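Local coordinates for protein xyloglucan-specific endo-beta-1,4-glucanase (Uncultured bacterium, PDB 4W88) that hydrolyses internal beta-1,4-glucosidic bonds of xyloglucan, as a glycoside hydrolase family 5 endoglucanase, at residues Y225-F230 with V284-D289; W251-I256 with D297-F302; K258-I261 with P266-I269; F316-R321 with D330-Y335. The protein carries 1 engineered substitution. One frame throughout, in Å; residues are numbered along the deposited sequence.

Contact 1: residues Y225-F230 with V284-D289; sequences YTPYFF and VRWIGD. With BGC (beta-D-glucopyranose), chain C.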
# COMPACT_ATOMS: atom_id res chain seq x y z
N TYR A 225 4.25 -8.16 6.55
CA TYR A 225 3.33 -9.21 7.08
C TYR A 225 4.09 -10.22 7.96
O TYR A 225 4.18 -11.43 7.64
CB TYR A 225 2.71 -9.95 5.91
CG TYR A 225 1.73 -9.17 5.02
CD1 TYR A 225 2.16 -8.43 3.88
CD2 TYR A 225 0.36 -9.29 5.22
CE1 TYR A 225 1.23 -7.79 3.06
CE2 TYR A 225 -0.57 -8.69 4.37
CZ TYR A 225 -0.12 -7.96 3.25
OH TYR A 225 -1.06 -7.41 2.43
N THR A 226 4.63 -9.71 9.04
CA THR A 226 5.69 -10.39 9.78
C THR A 226 5.16 -10.96 11.10
O THR A 226 4.50 -10.24 11.89
CB THR A 226 6.78 -9.39 10.07
OG1 THR A 226 7.18 -8.79 8.82
CG2 THR A 226 7.95 -10.04 10.75
N PRO A 227 5.46 -12.23 11.38
CA PRO A 227 6.24 -13.18 10.53
C PRO A 227 5.33 -13.85 9.49
O PRO A 227 4.14 -14.12 9.74
CB PRO A 227 6.68 -14.29 11.54
CG PRO A 227 6.24 -13.84 12.85
CD PRO A 227 5.16 -12.80 12.70
N TYR A 228 5.90 -14.13 8.33
CA TYR A 228 5.24 -14.73 7.22
C TYR A 228 4.52 -16.01 7.58
O TYR A 228 3.39 -16.27 7.18
CB TYR A 228 6.26 -14.96 6.10
CG TYR A 228 5.71 -15.70 4.92
CD1 TYR A 228 4.90 -15.08 4.02
CD2 TYR A 228 6.04 -17.03 4.67
CE1 TYR A 228 4.36 -15.74 2.95
CE2 TYR A 228 5.53 -17.68 3.59
CZ TYR A 228 4.68 -17.02 2.74
OH TYR A 228 4.18 -17.62 1.62
N PHE A 229 5.18 -16.82 8.38
CA PHE A 229 4.57 -18.13 8.76
C PHE A 229 3.35 -18.05 9.67
O PHE A 229 2.56 -19.02 9.77
CB PHE A 229 5.61 -19.07 9.34
CG PHE A 229 6.51 -19.70 8.30
CD1 PHE A 229 6.06 -19.98 7.02
CD2 PHE A 229 7.78 -20.10 8.64
CE1 PHE A 229 6.88 -20.56 6.07
CE2 PHE A 229 8.60 -20.71 7.69
CZ PHE A 229 8.13 -20.95 6.41
N PHE A 230 3.20 -16.91 10.35
CA PHE A 230 1.96 -16.67 11.08
C PHE A 230 0.87 -16.09 10.19
O PHE A 230 -0.30 -16.45 10.30
CB PHE A 230 2.21 -15.75 12.26
CG PHE A 230 0.96 -15.47 13.03
CD1 PHE A 230 0.36 -16.46 13.79
CD2 PHE A 230 0.38 -14.24 12.99
CE1 PHE A 230 -0.84 -16.20 14.46
CE2 PHE A 230 -0.80 -13.99 13.66
CZ PHE A 230 -1.41 -14.96 14.38
N VAL A 284 -5.48 -11.40 17.68
CA VAL A 284 -5.48 -10.30 18.62
C VAL A 284 -4.14 -10.10 19.32
O VAL A 284 -3.67 -8.95 19.46
CB VAL A 284 -6.65 -10.45 19.62
CG1 VAL A 284 -6.58 -9.39 20.74
CG2 VAL A 284 -8.00 -10.37 18.83
N ARG A 285 -3.53 -11.18 19.83
CA ARG A 285 -2.22 -11.07 20.45
C ARG A 285 -1.12 -10.60 19.48
O ARG A 285 -0.27 -9.76 19.83
CB ARG A 285 -1.82 -12.41 21.09
CG ARG A 285 -2.64 -12.76 22.33
CD ARG A 285 -2.00 -13.89 23.14
NE ARG A 285 -2.29 -15.16 22.47
CZ ARG A 285 -3.40 -15.88 22.63
NH1 ARG A 285 -4.35 -15.50 23.43
NH2 ARG A 285 -3.57 -17.00 21.95
N TRP A 286 -1.16 -11.11 18.26
CA TRP A 286 -0.18 -10.70 17.26
C TRP A 286 -0.29 -9.20 16.98
O TRP A 286 0.72 -8.51 16.89
CB TRP A 286 -0.38 -11.51 15.98
CG TRP A 286 0.47 -11.03 14.85
CD1 TRP A 286 1.81 -11.26 14.64
CD2 TRP A 286 0.04 -10.17 13.80
NE1 TRP A 286 2.23 -10.60 13.52
CE2 TRP A 286 1.15 -9.93 12.98
CE3 TRP A 286 -1.18 -9.59 13.48
CZ2 TRP A 286 1.07 -9.08 11.86
CZ3 TRP A 286 -1.26 -8.76 12.40
CH2 TRP A 286 -0.15 -8.52 11.58
N ILE A 287 -1.52 -8.69 16.87
CA ILE A 287 -1.72 -7.24 16.58
C ILE A 287 -1.13 -6.40 17.70
O ILE A 287 -0.45 -5.42 17.46
CB ILE A 287 -3.22 -6.88 16.38
CG1 ILE A 287 -3.82 -7.61 15.12
CG2 ILE A 287 -3.49 -5.41 16.47
CD1 ILE A 287 -5.33 -7.60 14.95
N GLY A 288 -1.34 -6.85 18.94
CA GLY A 288 -0.70 -6.19 20.08
C GLY A 288 0.81 -6.08 19.93
O GLY A 288 1.38 -5.03 20.13
N ASP A 289 1.44 -7.18 19.56
CA ASP A 289 2.89 -7.20 19.43
C ASP A 289 3.38 -6.46 18.21
O ASP A 289 4.41 -5.74 18.26
CB ASP A 289 3.39 -8.68 19.36
CG ASP A 289 3.42 -9.34 20.71
OD1 ASP A 289 3.41 -8.62 21.75
OD2 ASP A 289 3.47 -10.57 20.76
C2 BGC C . 8.42 -15.56 1.05
C3 BGC C . 7.48 -14.39 1.50
C4 BGC C . 6.77 -14.06 0.21
C5 BGC C . 6.58 -15.46 -0.43
C6 BGC C . 6.19 -15.46 -1.91
C1 BGC C . 7.86 -16.99 0.82
O1 BGC C . 8.65 -18.30 0.69
O2 BGC C . 9.23 -15.78 2.11
O3 BGC C . 8.21 -13.33 2.11
O4 BGC C . 5.40 -13.87 0.11
O5 BGC C . 7.48 -16.58 -0.44
O6 BGC C . 4.84 -15.99 -2.02
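A single hydrogen bond carries the polar side of this contact: the indole N-H of W286 reaches the backbone carbonyl of T226, with NE1 and O 2.8 Å apart. The N-H...O angle is 155° and the oxygen lies almost in the indole plane, as the in-ring direction of an indole N-H demands, while NE1 stands 27° off the carbonyl plane of T226. The peptide joining T226 to P227 is cis, and P227 then takes the N-cap position of the short helix 228-231. The hydroxyl of T226 is engaged elsewhere, by Q252.

In the (beta/alpha)8 barrel of family 5, such loops at the C-terminal ends of the strands build the substrate cleft. Here the loop after strand 218-223 leans on the outer helix 280-295 that follows the next strand, and the buried indole is the bridge between them.

Apolar packing works beside the bond. P227 places CD 3.8 Å from NE1 of W286; the pyrrolidine and the indole pass side by side, pointing opposite ways. With CG of F230 anti to its backbone N, the phenyl brings its CD2 over the rim of one indole face. CE2 of F230 comes to 3.4 Å from CB of W286, and the rings meet obliquely, their planes 38° apart. Y290 stacks on the same indole, and W241 meets it edge to face.

Sugar recognition belongs to the far side of the loop. Y228 turns its ring to a bound glucose, whose C3 sits over one ring face, nearer the rim, 3.7 Å from CE1 of Y228.

Contact 2: residues W251-I256 with D297-F302; sequences WQYNNI and DGVKCF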
# COMPACT_ATOMS: atom_id res chain seq x y z
N TRP A 251 13.43 -7.67 15.15
CA TRP A 251 14.69 -7.68 14.36
C TRP A 251 14.48 -6.89 13.10
O TRP A 251 15.30 -6.05 12.75
CB TRP A 251 14.96 -9.15 14.01
CG TRP A 251 16.31 -9.62 13.64
CD1 TRP A 251 17.26 -8.96 12.92
CD2 TRP A 251 16.85 -10.95 13.91
NE1 TRP A 251 18.37 -9.77 12.75
CE2 TRP A 251 18.15 -11.00 13.34
CE3 TRP A 251 16.36 -12.10 14.58
CZ2 TRP A 251 18.97 -12.14 13.41
CZ3 TRP A 251 17.18 -13.24 14.65
CH2 TRP A 251 18.48 -13.24 14.07
N GLN A 252 13.37 -7.16 12.41
CA GLN A 252 13.08 -6.48 11.16
C GLN A 252 12.85 -4.99 11.42
O GLN A 252 13.39 -4.12 10.73
CB GLN A 252 11.87 -7.11 10.52
CG GLN A 252 11.42 -6.44 9.25
CD GLN A 252 10.22 -7.13 8.65
OE1 GLN A 252 9.10 -7.10 9.19
NE2 GLN A 252 10.42 -7.72 7.50
N TYR A 253 12.03 -4.68 12.44
CA TYR A 253 11.80 -3.29 12.80
C TYR A 253 13.07 -2.55 13.20
O TYR A 253 13.21 -1.35 12.92
CB TYR A 253 10.80 -3.21 13.93
CG TYR A 253 10.32 -1.83 14.29
CD1 TYR A 253 9.39 -1.18 13.50
CD2 TYR A 253 10.82 -1.14 15.40
CE1 TYR A 253 8.96 0.10 13.81
CE2 TYR A 253 10.39 0.14 15.73
CZ TYR A 253 9.43 0.75 14.94
OH TYR A 253 8.93 2.02 15.22
N ASN A 254 14.02 -3.22 13.84
CA ASN A 254 15.27 -2.52 14.17
C ASN A 254 16.05 -2.11 12.93
O ASN A 254 16.76 -1.10 12.94
CB ASN A 254 16.06 -3.35 15.16
CG ASN A 254 15.42 -3.31 16.54
OD1 ASN A 254 14.57 -2.44 16.85
ND2 ASN A 254 15.77 -4.24 17.35
N ASN A 255 15.90 -2.84 11.84
CA ASN A 255 16.49 -2.39 10.60
C ASN A 255 15.77 -1.17 10.01
O ASN A 255 16.41 -0.24 9.51
CB ASN A 255 16.55 -3.52 9.61
CG ASN A 255 17.71 -4.45 9.89
OD1 ASN A 255 18.74 -4.07 10.50
ND2 ASN A 255 17.56 -5.66 9.48
N ILE A 256 14.45 -1.18 10.08
CA ILE A 256 13.66 -0.03 9.66
C ILE A 256 14.08 1.22 10.48
O ILE A 256 14.27 2.30 9.91
CB ILE A 256 12.16 -0.34 9.75
CG1 ILE A 256 11.80 -1.46 8.74
CG2 ILE A 256 11.35 0.90 9.42
CD1 ILE A 256 10.46 -2.15 8.96
N ASP A 297 7.29 4.32 17.69
CA ASP A 297 7.80 5.47 16.96
C ASP A 297 6.71 6.20 16.15
O ASP A 297 7.00 6.99 15.26
CB ASP A 297 8.99 5.07 16.07
CG ASP A 297 10.14 4.55 16.87
OD1 ASP A 297 10.85 5.41 17.45
OD2 ASP A 297 10.29 3.29 17.02
N GLY A 298 5.45 5.93 16.48
CA GLY A 298 4.31 6.53 15.79
C GLY A 298 4.22 6.20 14.30
O GLY A 298 3.70 7.02 13.48
N VAL A 299 4.70 5.01 13.95
CA VAL A 299 4.60 4.56 12.55
C VAL A 299 3.21 4.00 12.32
O VAL A 299 2.69 3.22 13.14
CB VAL A 299 5.70 3.51 12.25
CG1 VAL A 299 5.56 2.93 10.84
CG2 VAL A 299 7.08 4.13 12.43
N LYS A 300 2.61 4.40 11.21
CA LYS A 300 1.25 4.00 10.87
C LYS A 300 1.25 2.82 9.89
O LYS A 300 2.22 2.65 9.10
CB LYS A 300 0.50 5.19 10.28
CG LYS A 300 0.57 6.45 11.15
CD LYS A 300 -0.09 6.21 12.52
CE LYS A 300 0.03 7.45 13.38
NZ LYS A 300 -0.59 7.10 14.66
N CYS A 301 0.18 2.03 9.95
CA CYS A 301 0.02 0.93 9.03
C CYS A 301 -1.38 0.95 8.44
O CYS A 301 -2.34 1.53 9.01
CB CYS A 301 0.30 -0.43 9.72
SG CYS A 301 -0.78 -0.91 11.04
N PHE A 302 -1.47 0.25 7.31
CA PHE A 302 -2.71 0.03 6.59
C PHE A 302 -2.95 -1.47 6.43
O PHE A 302 -2.10 -2.18 5.87
CB PHE A 302 -2.64 0.68 5.19
CG PHE A 302 -2.66 2.18 5.16
CD1 PHE A 302 -1.58 2.93 5.67
CD2 PHE A 302 -3.74 2.87 4.64
CE1 PHE A 302 -1.61 4.32 5.66
CE2 PHE A 302 -3.75 4.26 4.63
CZ PHE A 302 -2.72 4.98 5.16
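D297 receives the phenol of Y253 through a short hydrogen bond in which Y253 OH is the donor, 2.6 Å from OD2 of D297. The carboxylate offers the anti lone pair of OD2, the one directed away from its other oxygen, and OD2 meets the phenol at the edge of the ring, near its plane. Ring and carboxylate planes differ by 28°. With CG of D297 beside the backbone N (chi1 -62°), the carboxylate is carried to the phenol. CB of D297 lies 3.2 Å from Y253 OH, and the phenol passes at a slant across the aspartate side chain. The other oxygen, OD1, forms a salt bridge with K257, so the carboxylate joins two residues of helix 246-261; the nearby positive charge would be expected to favour its ionised form.

G298 follows with a positive phi of 62°. It is the C-prime residue of a Schellman motif that ends helix 280-295, and this reversal releases the chain toward the barrel wall.

V299 then returns to the phenol with a methyl group. CG2 stands 4.0 Å from Y253 OH, an apolar neighbour to an oxygen whose bond is made on D297.

Beyond V299 the chain runs into the last barrel strand and moves away from the helix; its backbone pairs with I269 of strand 267-272. Within the family 5 TIM barrel, Y253 thus projects from helix 246-261 across to the turn between helix 280-295 and that strand. T293 and L294 of helix 280-295 touch the tyrosine, and I261 of its own helix packs against Y253, D297 and V299 alike.

Contact 3: residues K258-I261 with P266-I269; sequences KYLI and PVVI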
# COMPACT_ATOMS: atom_id res chain seq x y z
N LYS A 258 17.11 1.66 12.05
CA LYS A 258 18.49 2.01 11.73
C LYS A 258 18.54 2.83 10.45
O LYS A 258 19.25 3.85 10.35
CB LYS A 258 19.26 0.71 11.50
CG LYS A 258 20.78 0.75 11.49
CD LYS A 258 21.22 -0.68 11.77
CE LYS A 258 22.67 -0.81 12.13
NZ LYS A 258 23.46 -0.90 10.87
N TYR A 259 17.84 2.40 9.44
CA TYR A 259 18.04 3.03 8.12
C TYR A 259 17.08 4.15 7.77
O TYR A 259 17.37 4.93 6.89
CB TYR A 259 17.97 1.95 7.05
CG TYR A 259 19.17 1.04 7.01
CD1 TYR A 259 20.29 1.40 6.26
CD2 TYR A 259 19.22 -0.14 7.73
CE1 TYR A 259 21.40 0.60 6.23
CE2 TYR A 259 20.37 -0.94 7.71
CZ TYR A 259 21.43 -0.55 6.95
OH TYR A 259 22.57 -1.27 6.86
N LEU A 260 15.95 4.23 8.48
CA LEU A 260 14.89 5.18 8.14
C LEU A 260 14.47 6.02 9.35
O LEU A 260 14.69 7.22 9.39
CB LEU A 260 13.69 4.45 7.45
CG LEU A 260 14.00 3.80 6.10
CD1 LEU A 260 12.86 2.90 5.59
CD2 LEU A 260 14.31 4.83 5.07
N ILE A 261 13.88 5.39 10.35
CA ILE A 261 13.22 6.16 11.41
C ILE A 261 14.26 6.98 12.13
O ILE A 261 14.03 8.17 12.44
CB ILE A 261 12.48 5.25 12.40
CG1 ILE A 261 11.33 4.52 11.68
CG2 ILE A 261 11.99 6.02 13.61
CD1 ILE A 261 10.78 3.35 12.45
N PRO A 266 10.30 9.63 7.14
CA PRO A 266 9.00 9.06 7.38
C PRO A 266 8.85 7.67 6.75
O PRO A 266 9.22 7.46 5.61
CB PRO A 266 8.04 10.08 6.71
CG PRO A 266 8.74 11.37 6.84
CD PRO A 266 10.18 10.98 6.58
N VAL A 267 8.28 6.75 7.55
CA VAL A 267 7.96 5.41 7.12
C VAL A 267 6.50 5.11 7.34
O VAL A 267 5.92 5.48 8.38
CB VAL A 267 8.80 4.36 7.89
CG1 VAL A 267 8.43 2.95 7.48
CG2 VAL A 267 10.22 4.61 7.54
N VAL A 268 5.91 4.47 6.34
CA VAL A 268 4.51 4.05 6.36
C VAL A 268 4.44 2.56 5.95
O VAL A 268 5.00 2.15 4.93
CB VAL A 268 3.57 4.87 5.39
CG1 VAL A 268 2.13 4.43 5.69
CG2 VAL A 268 3.69 6.32 5.60
N ILE A 269 3.81 1.73 6.78
CA ILE A 269 3.53 0.33 6.42
C ILE A 269 2.21 0.26 5.62
O ILE A 269 1.14 0.25 6.21
CB ILE A 269 3.52 -0.61 7.63
CG1 ILE A 269 4.80 -0.44 8.48
CG2 ILE A 269 3.28 -1.99 7.16
CD1 ILE A 269 6.10 -0.73 7.77
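L260 and V267 meet almost at a right angle, and one methyl group of the valine makes nearly all of the contact. In V267, CG1 extends anti to the backbone N (chi1 178°), which leaves CG2 anti to the carbonyl carbon and directed at the helix. There it presses on the root of the leucine: CB of L260 is 3.5 Å from CG2 of V267, tighter than ordinary van der Waals spacing.

The leucine side chain then runs on past the same methyl. Its CG lies anti to the carbonyl carbon (chi1 -64°) and CD1 continues the extended path (chi2 170°), bringing L260 CD1 to 3.7 Å from V267 CG2. Base and one branch of the leucine thus both rest against the same side of that methyl. I261 adds a looser touch, with its CG1 4.3 Å from CG2 of V267. The helix ends here in a wider, pi-type turn over 258-261; L260 points at the strand, whereas I261 draws near it through the outer part of its side chain.

The pair joins the end of an outer helix to the start of the next barrel strand, the returning half of a beta-alpha-beta crossover in a TIM barrel. V267 faces outward from strand 267-272 and also touches I256, one turn earlier in helix 246-261. L260 rests in addition on V220 of the neighbouring strand 218-223 and on L207 of helix 204-208, while I261 also touches V299, just ahead of the last barrel strand.

Contact 4: residues F316-R321 with D330-Y335; sequences FGLLNR and DIVDAY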
# COMPACT_ATOMS: atom_id res chain seq x y z
N PHE A 316 -7.95 -12.56 4.33
CA PHE A 316 -7.62 -11.24 4.96
C PHE A 316 -8.87 -10.34 5.20
O PHE A 316 -8.77 -9.21 5.70
CB PHE A 316 -6.70 -10.53 4.03
CG PHE A 316 -5.24 -11.00 4.09
CD1 PHE A 316 -4.50 -10.84 5.21
CD2 PHE A 316 -4.67 -11.56 2.99
CE1 PHE A 316 -3.18 -11.18 5.31
CE2 PHE A 316 -3.33 -11.93 3.01
CZ PHE A 316 -2.58 -11.77 4.18
N GLY A 317 -10.05 -10.83 4.80
CA GLY A 317 -11.23 -10.06 4.93
C GLY A 317 -11.57 -9.61 6.38
O GLY A 317 -11.49 -10.41 7.33
N LEU A 318 -11.97 -8.35 6.50
CA LEU A 318 -12.42 -7.78 7.78
C LEU A 318 -13.82 -7.21 7.71
O LEU A 318 -14.65 -7.49 8.59
CB LEU A 318 -11.45 -6.78 8.38
CG LEU A 318 -10.03 -7.25 8.57
CD1 LEU A 318 -9.08 -6.10 8.96
CD2 LEU A 318 -10.01 -8.30 9.68
N LEU A 319 -14.04 -6.41 6.67
CA LEU A 319 -15.36 -5.84 6.39
C LEU A 319 -16.15 -6.72 5.42
O LEU A 319 -15.74 -6.93 4.29
CB LEU A 319 -15.25 -4.42 5.88
CG LEU A 319 -16.59 -3.78 5.47
CD1 LEU A 319 -17.54 -3.74 6.71
CD2 LEU A 319 -16.35 -2.42 4.82
N ASN A 320 -17.29 -7.23 5.87
CA ASN A 320 -18.24 -7.90 4.97
C ASN A 320 -18.97 -6.80 4.20
O ASN A 320 -19.91 -6.17 4.72
CB ASN A 320 -19.20 -8.83 5.70
CG ASN A 320 -20.12 -9.55 4.75
OD1 ASN A 320 -20.38 -9.09 3.62
ND2 ASN A 320 -20.65 -10.66 5.19
N ARG A 321 -18.48 -6.51 3.00
CA ARG A 321 -18.92 -5.29 2.33
C ARG A 321 -20.41 -5.32 1.93
O ARG A 321 -21.09 -4.28 1.97
CB ARG A 321 -18.06 -5.07 1.10
CG ARG A 321 -16.60 -4.84 1.37
CD ARG A 321 -15.82 -4.56 0.13
NE ARG A 321 -14.40 -4.68 0.40
CZ ARG A 321 -13.48 -4.63 -0.55
NH1 ARG A 321 -13.87 -4.33 -1.78
NH2 ARG A 321 -12.23 -4.94 -0.32
N ASP A 330 -13.68 -8.88 17.14
CA ASP A 330 -12.53 -8.90 18.09
C ASP A 330 -11.20 -8.52 17.41
O ASP A 330 -10.38 -7.76 17.96
CB ASP A 330 -12.40 -10.28 18.72
CG ASP A 330 -13.47 -10.58 19.76
OD1 ASP A 330 -14.25 -9.71 20.15
OD2 ASP A 330 -13.47 -11.69 20.26
N ILE A 331 -10.95 -9.08 16.22
CA ILE A 331 -9.79 -8.67 15.43
C ILE A 331 -9.82 -7.19 15.09
O ILE A 331 -8.83 -6.44 15.29
CB ILE A 331 -9.67 -9.52 14.14
CG1 ILE A 331 -9.34 -10.98 14.52
CG2 ILE A 331 -8.61 -8.97 13.19
CD1 ILE A 331 -9.28 -11.98 13.39
N VAL A 332 -10.97 -6.73 14.65
CA VAL A 332 -11.12 -5.33 14.26
C VAL A 332 -10.90 -4.37 15.41
O VAL A 332 -10.18 -3.36 15.26
CB VAL A 332 -12.41 -5.11 13.48
CG1 VAL A 332 -12.65 -3.63 13.19
CG2 VAL A 332 -12.33 -5.87 12.18
N ASP A 333 -11.47 -4.73 16.59
CA ASP A 333 -11.31 -3.91 17.78
C ASP A 333 -9.79 -3.76 18.10
O ASP A 333 -9.30 -2.69 18.47
CB ASP A 333 -11.95 -4.60 18.98
CG ASP A 333 -13.47 -4.47 19.07
OD1 ASP A 333 -14.09 -3.75 18.29
OD2 ASP A 333 -14.09 -5.18 19.92
N ALA A 334 -9.03 -4.88 17.99
CA ALA A 334 -7.61 -4.81 18.33
C ALA A 334 -6.84 -3.82 17.42
O ALA A 334 -5.92 -3.08 17.82
CB ALA A 334 -7.01 -6.19 18.21
N TYR A 335 -7.29 -3.74 16.18
CA TYR A 335 -6.67 -2.79 15.24
C TYR A 335 -7.07 -1.36 15.56
O TYR A 335 -6.23 -0.51 15.78
CB TYR A 335 -7.12 -3.08 13.80
CG TYR A 335 -6.37 -4.24 13.09
CD1 TYR A 335 -4.98 -4.30 13.08
CD2 TYR A 335 -7.09 -5.23 12.37
CE1 TYR A 335 -4.31 -5.33 12.45
CE2 TYR A 335 -6.41 -6.27 11.72
CZ TYR A 335 -5.03 -6.29 11.72
OH TYR A 335 -4.32 -7.30 11.09
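The carboxylate oxygen OD2 of D305 takes two successive backbone N-H groups, that of L319 and, more weakly, that of L318, the leucine that meets I331, V332 and Y335. This grip comes from the end of strand 300-305 and fixes the backbone at the point where the leucine leaves it. The chain then continues into the small hairpin of strands 319-320 and 325-326.

Each part of the L318 side chain finds a different residue of the helix. CB lies 4.0 Å from CG2 of V332. With CG anti to the carbonyl carbon (chi1 -55°), the branch point is carried toward the helix, and its two methyl groups go to different residues, CD2 chiefly to I331: L318 CD2 is 3.8 Å from CG2 of I331, while L318 CD1 is 3.8 Å from CE2 of Y335, approaching the ring obliquely. The leucine crosses both I331 and Y335 at about a right angle.

I331, V332 and Y335 follow the i, i+1, i+4 spacing of one helix face. Helix 329-336 occupies the place of the last outer helix of the (beta/alpha)8 barrel, lying between helix 44-53 and helix 280-295, so this buried leucine stands where the ring of helices closes.

W326 of the hairpin adds a further apolar neighbour to both L318 and V332. Toward the helix 280-295 side, I331 packs on I283 and Y335 on W286 and I287. At the other end of the segment 316-321, the ring of F316 meets those of Y225 and Y232, two residues of the glycan pocket.

Contacts 1, 2 and 3 lie in the part of the barrel formed by its last three strands, 218-223, 267-272 and 300-305, which alternate with outer helices. Contacts 2 and 3 lie closest, their centres about 6 Å apart; both use helix 246-261 and reach neighbouring strands, whose backbones bond at I269. Along the chain contact 3 falls within the span of contact 2, whose segments alternate with those of contact 1, about 13 Å away and joined to it by T226 and Q252. Contact 4 comes later in sequence, about 15 Å from contact 1, and packs on it through I287 and Y335. Together they link wall, helical layer and glycan-binding loop.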